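PDB 2Z5B: protein YPL144W from Saccharomyces cerevisiae, which helps assemble the 20S proteasome as a heterodimer with IRC25, facilitating formation of the alpha-ring, and takes part in maintaining telomere length. Local coordinates for residues I39-V44 with T105-R110. Residues are numbered along the deposited sequence; the frame is centred on the assembly and turned at random.
Sequences IPISLV and TIISER
Ile41 and Leu43 of strand 41-47 pack against Ile107 of helix 94-111, the nearest CA atoms, Ile41 CA and Ser108 CA, lying 8.2 Å apart. The contact is wholly apolar, and Ile107 carries the helix side of it alone, with each of its two branches directed at a different residue of the strand. The CG2 methyl of Ile107, anti to the backbone N, meets Ile41 CD1 at 3.8 Å, the two side chains running obliquely past one another. The longer branch, whose CG1 stands beside the backbone N (chi1 -66°) and is extended beyond that, carries Ile107 CD1 along the strand to within 3.9 Å of Leu43 CD2. Here the side chains lie roughly perpendicular, and only methyl groups touch. Ile107 thus bridges two residues that are two apart on the strand and project from the same face.

The segments bury just 125 Å² between them, but all three side chains are buried because neighbours complete the packing: Leu145 of helix 134-149 touches Ile107, Leu149 touches Ile41, and Cys115 on strand 115-121 also packs on Ile107. Close to the C-terminal end of helix 94-111, Ser108 OG hydrogen-bonds to Arg113 O, tying the helix to the turn that leads into strand 115-121, which pairs in parallel with strand 41-47. Pro40, Ser42 and Val44, which alternate with Ile41 and Leu43, contact YLR021W (IRC25), the other chain of the heterodimer. The arrangement is that of a two-layer alpha/beta sandwich, in which a pair of helices covers one face of a mixed sheet; along residues 40-44, Ile41 and Leu43 face the helices while the residues alternating with them reach the partner chain.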
loop_
_atom_site.group_PDB
_atom_site.type_symbol
_atom_site.label_atom_id
_atom_site.label_comp_id
_atom_site.label_asym_id
_atom_site.label_seq_id
_atom_site.Cartn_x
_atom_site.Cartn_y
_atom_site.Cartn_z
ATOM N N ILE A 39 11.743 9.353 -3.266
ATOM C CA ILE A 39 10.733 8.897 -2.321
ATOM C C ILE A 39 9.341 9.076 -2.942
ATOM O O ILE A 39 8.980 10.187 -3.315
ATOM C CB ILE A 39 10.849 9.635 -0.966
ATOM C CG1 ILE A 39 12.166 9.250 -0.267
ATOM C CG2 ILE A 39 9.633 9.334 -0.075
ATOM C CD1 ILE A 39 12.518 10.106 0.941
ATOM N N PRO A 40 8.581 7.974 -3.074
ATOM C CA PRO A 40 7.248 8.020 -3.677
ATOM C C PRO A 40 6.205 8.672 -2.796
ATOM O O PRO A 40 6.310 8.626 -1.578
ATOM C CB PRO A 40 6.879 6.539 -3.855
ATOM C CG PRO A 40 8.131 5.773 -3.576
ATOM C CD PRO A 40 8.954 6.604 -2.686
ATOM N N ILE A 41 5.189 9.263 -3.423
ATOM C CA ILE A 41 3.987 9.681 -2.704
ATOM C C ILE A 41 3.043 8.492 -2.767
ATOM O O ILE A 41 2.936 7.834 -3.805
ATOM C CB ILE A 41 3.332 10.914 -3.373
ATOM C CG1 ILE A 41 4.170 12.167 -3.124
ATOM C CG2 ILE A 41 1.910 11.159 -2.866
ATOM C CD1 ILE A 41 3.842 13.294 -4.070
ATOM N N SER A 42 2.405 8.177 -1.641
ATOM C CA SER A 42 1.272 7.255 -1.626
ATOM C C SER A 42 0.052 8.038 -1.174
ATOM O O SER A 42 0.110 8.754 -0.168
ATOM C CB SER A 42 1.499 6.114 -0.639
ATOM O OG SER A 42 2.575 5.299 -1.045
ATOM N N LEU A 43 -1.042 7.914 -1.905
ATOM C CA LEU A 43 -2.275 8.602 -1.536
ATOM C C LEU A 43 -3.392 7.605 -1.446
ATOM O O LEU A 43 -3.592 6.797 -2.365
ATOM C CB LEU A 43 -2.621 9.719 -2.536
ATOM C CG LEU A 43 -3.987 10.400 -2.357
ATOM C CD1 LEU A 43 -4.015 11.190 -1.058
ATOM C CD2 LEU A 43 -4.302 11.320 -3.510
ATOM N N VAL A 44 -4.084 7.610 -0.309
ATOM C CA VAL A 44 -5.361 6.896 -0.201
ATOM C C VAL A 44 -6.441 7.981 -0.155
ATOM O O VAL A 44 -6.362 8.920 0.661
ATOM C CB VAL A 44 -5.436 5.984 1.046
ATOM C CG1 VAL A 44 -6.759 5.212 1.068
ATOM C CG2 VAL A 44 -4.245 5.013 1.065
ATOM N N THR A 105 -1.140 9.801 -12.175
ATOM C CA THR A 105 -0.389 10.388 -13.287
ATOM C C THR A 105 -0.170 11.883 -13.097
ATOM O O THR A 105 0.938 12.377 -13.282
ATOM C CB THR A 105 -1.077 10.112 -14.653
ATOM O OG1 THR A 105 -1.321 8.703 -14.784
ATOM C CG2 THR A 105 -0.142 10.500 -15.814
ATOM N N ILE A 106 -1.220 12.603 -12.715
ATOM C CA ILE A 106 -1.098 14.042 -12.497
ATOM C C ILE A 106 -0.208 14.371 -11.276
ATOM O O ILE A 106 0.612 15.306 -11.326
ATOM C CB ILE A 106 -2.479 14.746 -12.406
ATOM C CG1 ILE A 106 -3.190 14.684 -13.763
ATOM C CG2 ILE A 106 -2.311 16.225 -12.028
ATOM C CD1 ILE A 106 -4.709 14.624 -13.668
ATOM N N ILE A 107 -0.346 13.601 -10.198
ATOM C CA ILE A 107 0.519 13.806 -9.032
ATOM C C ILE A 107 1.985 13.584 -9.404
ATOM O O ILE A 107 2.839 14.404 -9.070
ATOM C CB ILE A 107 0.120 12.930 -7.824
ATOM C CG1 ILE A 107 -1.256 13.342 -7.297
ATOM C CG2 ILE A 107 1.158 13.048 -6.703
ATOM C CD1 ILE A 107 -1.851 12.377 -6.291
ATOM N N SER A 108 2.263 12.491 -10.111
ATOM C CA SER A 108 3.625 12.169 -10.518
ATOM C C SER A 108 4.216 13.274 -11.409
ATOM O O SER A 108 5.354 13.697 -11.203
ATOM C CB SER A 108 3.657 10.816 -11.217
ATOM O OG SER A 108 4.988 10.442 -11.505
ATOM N N GLU A 109 3.441 13.742 -12.385
ATOM C CA GLU A 109 3.850 14.888 -13.206
ATOM C C GLU A 109 4.077 16.125 -12.343
ATOM O O GLU A 109 5.125 16.775 -12.430
ATOM C CB GLU A 109 2.812 15.175 -14.301
ATOM C CG GLU A 109 2.856 14.184 -15.440
ATOM C CD GLU A 109 1.700 14.315 -16.420
ATOM O OE1 GLU A 109 0.537 14.081 -16.010
ATOM O OE2 GLU A 109 1.971 14.619 -17.612
ATOM N N ARG A 110 3.106 16.439 -11.492
ATOM C CA ARG A 110 3.150 17.667 -10.721
ATOM C C ARG A 110 4.392 17.743 -9.843
ATOM O O ARG A 110 5.005 18.801 -9.713
ATOM C CB ARG A 110 1.865 17.836 -9.896
ATOM C CG ARG A 110 1.746 19.156 -9.134
ATOM C CD ARG A 110 1.973 20.387 -10.030
ATOM N NE ARG A 110 1.881 21.642 -9.281
ATOM C CZ ARG A 110 2.828 22.125 -8.477
ATOM N NH1 ARG A 110 3.960 21.460 -8.288
ATOM N NH2 ARG A 110 2.634 23.279 -7.846
#